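Local coordinates for protein RhCC (Rhodococcus jostii RHA1, PDB 4U5P) that is probably a cofactor-independent oxygenase of the tautomerase superfamily, a trimer whose chain can bind magnesium, at residues P1-F6 with I64-I69. Numbering follows the deposited sequence.
Sequences PYWEIF and IRLDHI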
ATOM      1  N   PRO B   1     -11.844  -5.555   5.213  1.00 16.68           N
ATOM      2  CA  PRO B   1     -10.531  -6.017   4.737  1.00 17.35           C
ATOM      3  C   PRO B   1     -10.214  -5.507   3.333  1.00 13.59           C
ATOM      4  O   PRO B   1     -11.079  -5.469   2.457  1.00 16.09           O
ATOM      5  CB  PRO B   1     -10.673  -7.536   4.762  1.00 13.35           C
ATOM      6  CG  PRO B   1     -11.699  -7.801   5.804  1.00 20.23           C
ATOM      7  CD  PRO B   1     -12.656  -6.663   5.746  1.00 16.37           C
ATOM      8  N   TYR B   2      -8.961  -5.120   3.137  1.00 10.97           N
ATOM      9  CA  TYR B   2      -8.505  -4.529   1.890  1.00 11.08           C
ATOM     10  C   TYR B   2      -7.367  -5.386   1.365  1.00 12.10           C
ATOM     11  O   TYR B   2      -6.257  -5.294   1.859  1.00 10.76           O
ATOM     12  CB  TYR B   2      -8.067  -3.086   2.150  1.00  9.82           C
ATOM     13  CG  TYR B   2      -7.338  -2.381   1.034  1.00 13.01           C
ATOM     14  CD1 TYR B   2      -8.029  -1.759   0.000  1.00 15.52           C
ATOM     15  CD2 TYR B   2      -5.945  -2.309   1.034  1.00 14.08           C
ATOM     16  CE1 TYR B   2      -7.350  -1.094  -1.010  1.00 21.69           C
ATOM     17  CE2 TYR B   2      -5.261  -1.661   0.032  1.00 16.38           C
ATOM     18  CZ  TYR B   2      -5.964  -1.053  -0.989  1.00 22.09           C
ATOM     19  OH  TYR B   2      -5.281  -0.394  -1.987  1.00 23.72           O
ATOM     20  N   TRP B   3      -7.666  -6.227   0.380  1.00 13.81           N
ATOM     21  CA  TRP B   3      -6.701  -7.182  -0.169  1.00 10.72           C
ATOM     22  C   TRP B   3      -6.164  -6.731  -1.528  1.00 12.48           C
ATOM     23  O   TRP B   3      -6.932  -6.380  -2.419  1.00 13.46           O
ATOM     24  CB  TRP B   3      -7.341  -8.564  -0.343  1.00 12.65           C
ATOM     25  CG  TRP B   3      -7.617  -9.359   0.909  1.00 10.98           C
ATOM     26  CD1 TRP B   3      -8.392  -8.989   1.973  1.00 13.89           C
ATOM     27  CD2 TRP B   3      -7.135 -10.681   1.205  1.00 11.41           C
ATOM     28  NE1 TRP B   3      -8.423 -10.000   2.909  1.00 11.03           N
ATOM     29  CE2 TRP B   3      -7.651 -11.041   2.468  1.00 12.07           C
ATOM     30  CE3 TRP B   3      -6.321 -11.592   0.525  1.00 14.19           C
ATOM     31  CZ2 TRP B   3      -7.395 -12.274   3.054  1.00 12.35           C
ATOM     32  CZ3 TRP B   3      -6.051 -12.812   1.117  1.00 14.02           C
ATOM     33  CH2 TRP B   3      -6.585 -13.141   2.371  1.00 14.64           C
ATOM     34  N   GLU B   4      -4.840  -6.758  -1.683  1.00 10.74           N
ATOM     35  CA  GLU B   4      -4.192  -6.586  -2.979  1.00 12.43           C
ATOM     36  C   GLU B   4      -3.532  -7.879  -3.363  1.00 12.28           C
ATOM     37  O   GLU B   4      -2.792  -8.460  -2.564  1.00 13.44           O
ATOM     38  CB  GLU B   4      -3.133  -5.486  -2.957  1.00 14.13           C
ATOM     39  CG  GLU B   4      -3.630  -4.085  -2.738  1.00 18.16           C
ATOM     40  CD  GLU B   4      -2.456  -3.125  -2.646  1.00 21.94           C
ATOM     41  OE1 GLU B   4      -1.766  -3.165  -1.612  1.00 27.76           O
ATOM     42  OE2 GLU B   4      -2.201  -2.374  -3.614  1.00 26.58           O
ATOM     43  N   ILE B   5      -3.799  -8.330  -4.579  1.00  9.72           N
ATOM     44  CA  ILE B   5      -3.197  -9.543  -5.080  1.00 13.74           C
ATOM     45  C   ILE B   5      -2.482  -9.257  -6.397  1.00 15.89           C
ATOM     46  O   ILE B   5      -3.101  -9.032  -7.432  1.00 12.49           O
ATOM     47  CB  ILE B   5      -4.239 -10.648  -5.244  1.00 12.09           C
ATOM     48  CG1 ILE B   5      -4.942 -10.888  -3.900  1.00  9.71           C
ATOM     49  CG2 ILE B   5      -3.560 -11.937  -5.743  1.00 13.99           C
ATOM     50  CD1 ILE B   5      -5.980 -11.988  -3.916  1.00 13.75           C
ATOM     51  N   PHE B   6      -1.157  -9.252  -6.333  1.00 12.58           N
ATOM     52  CA  PHE B   6      -0.319  -9.039  -7.501  1.00 12.98           C
ATOM     53  C   PHE B   6       0.011 -10.378  -8.139  1.00 14.14           C
ATOM     54  O   PHE B   6       0.616 -11.217  -7.487  1.00 11.71           O
ATOM     55  CB  PHE B   6       0.967  -8.314  -7.099  1.00 14.04           C
ATOM     56  CG  PHE B   6       0.734  -6.962  -6.476  1.00 15.26           C
ATOM     57  CD1 PHE B   6       0.541  -6.829  -5.109  1.00 14.94           C
ATOM     58  CD2 PHE B   6       0.726  -5.825  -7.258  1.00 19.60           C
ATOM     59  CE1 PHE B   6       0.332  -5.578  -4.539  1.00 18.29           C
ATOM     60  CE2 PHE B   6       0.521  -4.574  -6.689  1.00 30.38           C
ATOM     61  CZ  PHE B   6       0.331  -4.458  -5.330  1.00 23.01           C
ATOM     62  N   ILE B  64       0.750 -11.066  -1.986  1.00  9.87           N
ATOM     63  CA  ILE B  64      -0.511 -10.614  -1.396  1.00 12.31           C
ATOM     64  C   ILE B  64      -0.216  -9.697  -0.223  1.00 11.14           C
ATOM     65  O   ILE B  64       0.593 -10.012   0.636  1.00 10.92           O
ATOM     66  CB  ILE B  64      -1.378 -11.804  -0.931  1.00  9.68           C
ATOM     67  CG1 ILE B  64      -1.640 -12.749  -2.110  1.00 14.16           C
ATOM     68  CG2 ILE B  64      -2.725 -11.320  -0.350  1.00 11.78           C
ATOM     69  CD1 ILE B  64      -2.169 -14.096  -1.701  1.00 43.34           C
ATOM     70  N   ARG B  65      -0.904  -8.563  -0.183  1.00 12.46           N
ATOM     71  CA  ARG B  65      -0.809  -7.639   0.939  1.00 11.11           C
ATOM     72  C   ARG B  65      -2.220  -7.204   1.319  1.00 12.14           C
ATOM     73  O   ARG B  65      -3.034  -6.901   0.437  1.00 14.41           O
ATOM     74  CB  ARG B  65       0.048  -6.420   0.576  1.00 10.78           C
ATOM     75  CG  ARG B  65       0.206  -5.436   1.704  1.00 15.10           C
ATOM     76  CD  ARG B  65       0.750  -4.113   1.237  1.00 22.11           C
ATOM     77  NE  ARG B  65       1.024  -3.266   2.394  1.00 21.20           N
ATOM     78  CZ  ARG B  65       0.093  -2.638   3.103  1.00 23.46           C
ATOM     79  NH1 ARG B  65      -1.203  -2.730   2.787  1.00 21.78           N
ATOM     80  NH2 ARG B  65       0.465  -1.914   4.145  1.00 32.84           N
ATOM     81  N   LEU B  66      -2.530  -7.191   2.614  1.00 11.96           N
ATOM     82  CA  LEU B  66      -3.835  -6.684   3.045  1.00 12.95           C
ATOM     83  C   LEU B  66      -3.779  -5.774   4.253  1.00 10.36           C
ATOM     84  O   LEU B  66      -2.873  -5.878   5.070  1.00 11.20           O
ATOM     85  CB  LEU B  66      -4.797  -7.831   3.340  1.00 15.86           C
ATOM     86  CG  LEU B  66      -4.358  -8.974   4.237  1.00 18.70           C
ATOM     87  CD1 LEU B  66      -5.497  -9.552   5.053  1.00 19.46           C
ATOM     88  CD2 LEU B  66      -3.774 -10.059   3.345  1.00 20.78           C
ATOM     89  N   ASP B  67      -4.760  -4.862   4.318  1.00 10.03           N
ATOM     90  CA  ASP B  67      -5.045  -4.071   5.511  1.00 11.98           C
ATOM     91  C   ASP B  67      -6.275  -4.616   6.206  1.00 12.17           C
ATOM     92  O   ASP B  67      -7.278  -4.930   5.560  1.00 14.32           O
ATOM     93  CB  ASP B  67      -5.293  -2.590   5.184  1.00 12.26           C
ATOM     94  CG  ASP B  67      -4.036  -1.845   4.768  1.00 16.01           C
ATOM     95  OD1 ASP B  67      -2.921  -2.268   5.131  1.00 13.68           O
ATOM     96  OD2 ASP B  67      -4.172  -0.802   4.093  1.00 14.93           O
ATOM     97  N   HIS B  68      -6.187  -4.737   7.523  1.00 11.17           N
ATOM     98  CA  HIS B  68      -7.357  -4.963   8.365  1.00  9.28           C
ATOM     99  C   HIS B  68      -7.716  -3.660   9.047  1.00 10.08           C
ATOM    100  O   HIS B  68      -6.894  -3.088   9.762  1.00 12.29           O
ATOM    101  CB  HIS B  68      -7.097  -6.030   9.414  1.00 15.23           C
ATOM    102  CG  HIS B  68      -7.294  -7.427   8.922  1.00 14.40           C
ATOM    103  ND1 HIS B  68      -7.172  -8.522   9.748  1.00 17.27           N
ATOM    104  CD2 HIS B  68      -7.626  -7.908   7.700  1.00 10.94           C
ATOM    105  CE1 HIS B  68      -7.402  -9.622   9.051  1.00 18.03           C
ATOM    106  NE2 HIS B  68      -7.682  -9.276   7.807  1.00 13.67           N
ATOM    107  N   ILE B  69      -8.947  -3.217   8.833  1.00 11.06           N
ATOM    108  CA  ILE B  69      -9.407  -1.919   9.304  1.00 17.30           C
ATOM    109  C   ILE B  69     -10.512  -2.084  10.354  1.00 20.54           C
ATOM    110  O   ILE B  69     -10.481  -1.448  11.406  1.00 24.70           O
ATOM    111  CB  ILE B  69      -9.949  -1.055   8.133  1.00 12.96           C
ATOM    112  CG1 ILE B  69      -8.947  -1.026   6.963  1.00 17.62           C
ATOM    113  CG2 ILE B  69     -10.259   0.364   8.622  1.00 17.32           C
ATOM    114  CD1 ILE B  69      -9.564  -0.706   5.610  1.00 20.49           C
TER
HETATM  115  O   HOH W   1      -2.639  -3.940   0.614  1.00 21.07           O
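Ile64 sets its CG2 3.7 Å from Trp3 CE3 and pairs with Ile5 at a non-hydrogen-bonded position, their side chains side by side. Arg65 and Glu4 form a hydrogen-bonded pair: Glu4 N donates to Arg65 O at 2.8 Å, nearly straight, and Arg65 N returns a bond to Glu4 O. Their charged ends, Glu4 OE1 and Arg65 NH1, stay 4.5 Å apart, too far for a salt bridge; a water donates a hydrogen bond to Glu4 OE1 and accepts one from Arg65 NH1. Leu66 has CG wedged between its backbone N and carbonyl carbon (chi1 50°). This lays CD2 over the six-membered ring of Trp3, 6° off the normal, a CH-pi contact. Asp67 repeats the paired backbone bonds with Tyr2, Tyr2 N reaching Asp67 O at 3.0 Å. Asp67 OD1 forms a salt bridge with Arg65 NH1 at 2.9 Å, met from above the carboxylate plane. Asp67 OD2 salt-bridges Arg65 of the second subunit, and reciprocally Arg65 NE bridges Asp67 of the third. His68 CD2 meets Pro1 CB at 4.2 Å. Strands 2-6 and 64-68, directions 172° apart, are the central antiparallel pair where two beta-alpha-beta units of the tautomerase fold meet: Trp3 and Leu66 pack on helix 14-32, whereas Tyr2, Arg65 and Asp67 contribute to the trimer interface.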